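Local coordinates for ABC transporter, periplasmic substrate-binding protein (Thermotoga maritima, PDB 2HPG) that probably captures a small solute in the periplasm and delivers it to a tripartite ATP-independent (TRAP) transporter in the inner membrane, at residues G140-V145 against R162-P167; V183-I188 against A200-A205. All coordinates share one frame; numbering follows the deposited sequence.

Contact 1 of 2, residues G140-V145 against R162-P167; sequences GYRHFV and RTPGAP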
loop_
_atom_site.group_PDB
_atom_site.type_symbol
_atom_site.label_atom_id
_atom_site.label_comp_id
_atom_site.label_asym_id
_atom_site.label_seq_id
_atom_site.Cartn_x
_atom_site.Cartn_y
_atom_site.Cartn_z
ATOM N N GLY A 140 2.571 -0.194 6.298
ATOM C CA GLY A 140 3.100 0.698 7.309
ATOM C C GLY A 140 3.413 2.073 6.776
ATOM O O GLY A 140 3.215 2.341 5.592
ATOM N N TYR A 141 3.904 2.933 7.667
ATOM C CA TYR A 141 4.252 4.308 7.336
ATOM C C TYR A 141 5.589 4.403 6.651
ATOM O O TYR A 141 6.560 3.762 7.055
ATOM C CB TYR A 141 4.319 5.181 8.586
ATOM C CG TYR A 141 2.988 5.345 9.209
ATOM C CD1 TYR A 141 2.125 6.351 8.792
ATOM C CD2 TYR A 141 2.533 4.431 10.134
ATOM C CE1 TYR A 141 0.886 6.476 9.343
ATOM C CE2 TYR A 141 1.297 4.558 10.688
ATOM C CZ TYR A 141 0.481 5.583 10.287
ATOM O OH TYR A 141 -0.766 5.690 10.835
ATOM N N ARG A 142 5.623 5.272 5.659
ATOM C CA ARG A 142 6.815 5.556 4.904
ATOM C C ARG A 142 7.396 6.876 5.361
ATOM O O ARG A 142 6.661 7.816 5.711
ATOM C CB ARG A 142 6.480 5.563 3.413
ATOM C CG ARG A 142 6.164 4.164 2.939
ATOM C CD ARG A 142 5.481 4.087 1.623
ATOM N NE ARG A 142 6.357 4.387 0.489
ATOM C CZ ARG A 142 6.790 3.520 -0.432
ATOM N NH1 ARG A 142 6.466 2.246 -0.394
ATOM N NH2 ARG A 142 7.533 3.964 -1.435
ATOM N N HIS A 143 8.730 6.930 5.373
ATOM C CA HIS A 143 9.491 8.076 5.883
ATOM C C HIS A 143 10.555 8.407 4.854
ATOM O O HIS A 143 10.860 7.572 4.026
ATOM C CB HIS A 143 10.158 7.697 7.223
ATOM C CG HIS A 143 9.188 7.276 8.289
ATOM N ND1 HIS A 143 8.156 8.082 8.715
ATOM C CD2 HIS A 143 9.095 6.127 9.005
ATOM C CE1 HIS A 143 7.456 7.441 9.641
ATOM N NE2 HIS A 143 8.019 6.261 9.851
ATOM N N PHE A 144 11.109 9.607 4.882
ATOM C CA PHE A 144 12.162 9.961 3.929
ATOM C C PHE A 144 13.504 9.312 4.306
ATOM O O PHE A 144 13.844 9.292 5.481
ATOM C CB PHE A 144 12.331 11.469 3.860
ATOM C CG PHE A 144 11.249 12.157 3.087
ATOM C CD1 PHE A 144 11.248 12.125 1.711
ATOM C CD2 PHE A 144 10.224 12.789 3.734
ATOM C CE1 PHE A 144 10.250 12.754 0.983
ATOM C CE2 PHE A 144 9.229 13.418 3.027
ATOM C CZ PHE A 144 9.242 13.390 1.643
ATOM N N VAL A 145 14.245 8.833 3.300
ATOM C CA VAL A 145 15.537 8.192 3.498
ATOM C C VAL A 145 16.499 9.004 2.644
ATOM O O VAL A 145 16.400 9.003 1.422
ATOM C CB VAL A 145 15.587 6.713 3.051
ATOM C CG1 VAL A 145 16.725 5.973 3.832
ATOM C CG2 VAL A 145 14.245 6.000 3.267
ATOM N N ARG A 162 13.256 9.255 -4.890
ATOM C CA ARG A 162 12.617 8.237 -5.691
ATOM C C ARG A 162 11.343 7.826 -4.971
ATOM O O ARG A 162 11.303 7.715 -3.730
ATOM C CB ARG A 162 13.561 7.069 -6.024
ATOM C CG ARG A 162 13.288 5.765 -5.351
ATOM C CD ARG A 162 12.365 4.832 -6.081
ATOM N NE ARG A 162 11.561 4.149 -5.100
ATOM C CZ ARG A 162 10.739 3.119 -5.278
ATOM N NH1 ARG A 162 10.616 2.438 -6.399
ATOM N NH2 ARG A 162 10.058 2.720 -4.218
ATOM N N THR A 163 10.282 7.683 -5.758
ATOM C CA THR A 163 8.970 7.261 -5.236
ATOM C C THR A 163 8.301 6.464 -6.374
ATOM O O THR A 163 8.711 6.602 -7.517
ATOM C CB THR A 163 8.173 8.499 -4.771
ATOM O OG1 THR A 163 7.002 8.093 -4.053
ATOM C CG2 THR A 163 7.808 9.379 -5.956
ATOM N N PRO A 164 7.349 5.562 -6.064
ATOM C CA PRO A 164 6.720 4.754 -7.120
ATOM C C PRO A 164 6.136 5.600 -8.252
ATOM O O PRO A 164 5.983 6.806 -8.099
ATOM C CB PRO A 164 5.647 3.998 -6.368
ATOM C CG PRO A 164 6.185 3.882 -5.006
ATOM C CD PRO A 164 6.856 5.166 -4.734
ATOM N N GLY A 165 5.877 4.983 -9.400
ATOM C CA GLY A 165 5.682 5.746 -10.631
ATOM C C GLY A 165 4.329 6.405 -10.815
ATOM O O GLY A 165 4.213 7.339 -11.607
ATOM N N ALA A 166 3.302 5.940 -10.115
ATOM C CA ALA A 166 1.936 6.435 -10.345
ATOM C C ALA A 166 1.762 7.870 -9.841
ATOM O O ALA A 166 2.472 8.307 -8.922
ATOM C CB ALA A 166 0.897 5.491 -9.681
ATOM N N PRO A 167 0.826 8.626 -10.452
ATOM C CA PRO A 167 0.557 9.999 -10.049
ATOM C C PRO A 167 0.296 10.259 -8.563
ATOM O O PRO A 167 0.755 11.267 -8.074
ATOM C CB PRO A 167 -0.692 10.369 -10.879
ATOM C CG PRO A 167 -0.605 9.527 -12.061
ATOM C CD PRO A 167 -0.006 8.237 -11.612
HETATM O O HOH W 1 8.230 1.399 -3.000
#

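Contact 2 of 2, residues V183-I188 against A200-A205; sequences VNFGEI and AELTYA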
loop_
_atom_site.group_PDB
_atom_site.type_symbol
_atom_site.label_atom_id
_atom_site.label_comp_id
_atom_site.label_asym_id
_atom_site.label_seq_id
_atom_site.Cartn_x
_atom_site.Cartn_y
_atom_site.Cartn_z
ATOM N N VAL A 183 12.179 5.042 -10.023
ATOM C CA VAL A 183 13.289 4.099 -10.174
ATOM C C VAL A 183 12.808 2.740 -9.734
ATOM O O VAL A 183 12.215 2.626 -8.672
ATOM C CB VAL A 183 14.487 4.438 -9.264
ATOM C CG1 VAL A 183 15.646 3.505 -9.549
ATOM C CG2 VAL A 183 14.912 5.898 -9.404
ATOM N N ASN A 184 13.046 1.714 -10.536
ATOM C CA ASN A 184 12.732 0.344 -10.134
ATOM C C ASN A 184 13.323 0.111 -8.752
ATOM O O ASN A 184 14.454 0.502 -8.492
ATOM C CB ASN A 184 13.335 -0.633 -11.145
ATOM C CG ASN A 184 12.817 -2.043 -10.987
ATOM O OD1 ASN A 184 13.276 -2.818 -10.124
ATOM N ND2 ASN A 184 11.872 -2.409 -11.853
ATOM N N PHE A 185 12.545 -0.503 -7.867
ATOM C CA PHE A 185 12.913 -0.637 -6.463
ATOM C C PHE A 185 14.263 -1.322 -6.298
ATOM O O PHE A 185 15.089 -0.893 -5.491
ATOM C CB PHE A 185 11.841 -1.443 -5.742
ATOM C CG PHE A 185 12.074 -1.589 -4.273
ATOM C CD1 PHE A 185 11.442 -0.748 -3.371
ATOM C CD2 PHE A 185 12.931 -2.578 -3.788
ATOM C CE1 PHE A 185 11.660 -0.888 -2.005
ATOM C CE2 PHE A 185 13.145 -2.723 -2.425
ATOM C CZ PHE A 185 12.508 -1.875 -1.534
ATOM N N GLY A 186 14.474 -2.388 -7.065
ATOM C CA GLY A 186 15.731 -3.128 -7.041
ATOM C C GLY A 186 16.919 -2.300 -7.489
ATOM O O GLY A 186 18.062 -2.731 -7.338
ATOM N N GLU A 187 16.662 -1.118 -8.049
ATOM C CA GLU A 187 17.735 -0.230 -8.529
ATOM C C GLU A 187 17.938 1.040 -7.697
ATOM O O GLU A 187 18.745 1.904 -8.064
ATOM C CB GLU A 187 17.460 0.156 -9.987
ATOM C CG GLU A 187 18.111 -0.780 -11.015
ATOM C CD GLU A 187 17.680 -0.445 -12.413
ATOM O OE1 GLU A 187 18.562 -0.222 -13.278
ATOM O OE2 GLU A 187 16.446 -0.376 -12.644
ATOM N N ILE A 188 17.221 1.163 -6.575
ATOM C CA ILE A 188 17.356 2.344 -5.704
ATOM C C ILE A 188 18.798 2.453 -5.193
ATOM O O ILE A 188 19.406 3.513 -5.240
ATOM C CB ILE A 188 16.363 2.286 -4.488
ATOM C CG1 ILE A 188 14.900 2.308 -4.937
ATOM C CG2 ILE A 188 16.567 3.468 -3.540
ATOM C CD1 ILE A 188 13.915 1.976 -3.764
ATOM N N ALA A 200 15.182 8.384 -1.015
ATOM C CA ALA A 200 13.964 7.627 -1.265
ATOM C C ALA A 200 12.997 7.887 -0.120
ATOM O O ALA A 200 13.235 8.733 0.736
ATOM C CB ALA A 200 14.273 6.126 -1.377
ATOM N N GLU A 201 11.871 7.184 -0.124
ATOM C CA GLU A 201 10.911 7.307 0.940
ATOM C C GLU A 201 10.291 5.931 1.072
ATOM O O GLU A 201 9.767 5.396 0.104
ATOM C CB GLU A 201 9.903 8.424 0.628
ATOM C CG GLU A 201 9.185 8.326 -0.676
ATOM C CD GLU A 201 7.953 7.451 -0.647
ATOM O OE1 GLU A 201 7.604 6.885 -1.698
ATOM O OE2 GLU A 201 7.338 7.316 0.415
ATOM N N LEU A 202 10.475 5.309 2.230
ATOM C CA LEU A 202 10.297 3.865 2.379
ATOM C C LEU A 202 9.941 3.524 3.819
ATOM O O LEU A 202 9.990 4.367 4.693
ATOM C CB LEU A 202 11.604 3.133 2.014
ATOM C CG LEU A 202 12.081 3.180 0.556
ATOM C CD1 LEU A 202 13.496 2.590 0.426
ATOM C CD2 LEU A 202 11.138 2.468 -0.422
ATOM N N THR A 203 9.587 2.262 4.057
ATOM C CA THR A 203 9.467 1.733 5.399
ATOM C C THR A 203 10.843 1.279 5.904
ATOM O O THR A 203 11.759 1.132 5.115
ATOM C CB THR A 203 8.578 0.510 5.386
ATOM O OG1 THR A 203 9.237 -0.511 4.646
ATOM C CG2 THR A 203 7.230 0.848 4.733
ATOM N N TYR A 204 10.971 1.057 7.215
ATOM C CA TYR A 204 12.231 0.601 7.799
ATOM C C TYR A 204 12.606 -0.803 7.287
ATOM O O TYR A 204 13.781 -1.111 7.099
ATOM C CB TYR A 204 12.134 0.603 9.333
ATOM C CG TYR A 204 12.311 1.969 10.012
ATOM C CD1 TYR A 204 13.569 2.501 10.215
ATOM C CD2 TYR A 204 11.214 2.699 10.481
ATOM C CE1 TYR A 204 13.744 3.677 10.874
ATOM C CE2 TYR A 204 11.389 3.908 11.138
ATOM C CZ TYR A 204 12.660 4.395 11.313
ATOM O OH TYR A 204 12.904 5.604 11.945
ATOM N N ALA A 205 11.615 -1.663 7.077
ATOM C CA ALA A 205 11.851 -3.000 6.489
ATOM C C ALA A 205 12.479 -2.889 5.101
ATOM O O ALA A 205 13.440 -3.583 4.792
ATOM C CB ALA A 205 10.539 -3.787 6.413
#

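Contact 1 of 2, residues G140-V145 against R162-P167
Arg-142 meets Pro-164 through the end of its guanidinium, the two side chains approaching from opposite directions. NH2 lies 3.6 Å from Pro-164 CD and 3.8 Å from Pro-164 CG, so a single terminal nitrogen rests obliquely against two carbons of the pyrrolidine ring. A bend at chi3 (73°) turns the otherwise extended arginine across the gap toward that ring. The same NH2 comes within 4.0 Å of Arg-162 NH2, which stands at the edge of the Arg-142 group, near its plane. A water mediates between the two cations: it accepts from Arg-142 NH2 at 3.1 Å and more weakly from Arg-162 NH2 at 2.6 Å, lying in the plane of both guanidinium groups. Pro-164 also serves the second arginine, its N sitting 4.2 Å above the centre of the Arg-162 guanidinium. Each arginine has an acceptor of its own: Glu-201 forms a salt bridge with Arg-142 NH2, probably offsetting the charge, and the carbonyl of Val-183 accepts from Arg-162 NH1. Arg-162, at the end of strand 160-162, probably corresponds to the arginine that holds the substrate carboxylate in related TRAP binding proteins. The contact joins strand 130-146 to the loop between strand 160-162 and helix 167-176, where Trp-169 of that helix touches both Arg-142 and Pro-164.

Contact 2 of 2, residues V183-I188 against A200-A205
Apolar side chains alone make the direct meeting of Phe-185 and Ile-188 with Ala-200 and Leu-202. The phenyl ring of Phe-185 reaches over to the strand because CG is anti to the backbone N (chi1 -177°), and its CE1 lies 3.7 Å from Leu-202 CD2. The methyl approaches the ring obliquely, and the two side chains cross at a slant. Ile-188 divides its two branches between partners: CG2 meets the Ala-200 CB methyl at 4.1 Å, while CD1, at the end of the longer branch, comes to 4.3 Å from Leu-202 CD1. Leu-202 thus turns CD2 to Phe-185 and CD1 to Ile-188. Leu-212 touches both Ile-188 and Leu-202, and the side chain of Arg-162 touches all four residues, its guanidinium lying beside Phe-185 and Leu-202.

These segments belong to a beta-alpha-beta crossover of the kind that builds periplasmic binding-protein domains: strand 179-181 leads through helix 188-193 into strand 199-202, both running parallel to strand 160-162, which pairs with each. Ile-188, the first residue of that helix, is thus turned down onto the strand that follows it.

Hydrogen bonds shape 183-188 from within, whereas those of 200-205 named here go to residues beyond it. In 183-188 the backbone bends through Glu-187 N to Asn-184 O at 2.8 Å and Ile-188 N to Phe-185 O at 3.2 Å, in a short 3-10 turn. Asn-184 OD1 accepts weakly from Gly-186 N at 3.3 Å, with an angle of 139° at the hydrogen, as in an Asx turn. After the strand, Thr-203 N-caps helix 204-209, its OG1 bonding Asn-206 N, while the carboxylate oxygens of Glu-269, on helix 243-278, accept from the backbone N atoms of Tyr-204 and Ala-205.

In the fold
From the N terminus the chain runs through strand 130-146, and contact 1 brings residues 162-167 back to it, closing a loop of 16 intervening residues. Helix 167-176 and strand 179-181 follow, after which contact 2 closes a second loop, this one holding helix 188-193. The two closures are in series, neither nesting nor crossing, yet their centres lie only about 8 Å apart. They meet directly: strands 130-146 and 199-202 are antiparallel neighbours, joined by the Val-145 to Ala-200 backbone bond, and Thr-163 of contact 1 bonds Glu-201 of contact 2. Successive loops are thus anchored to one sheet.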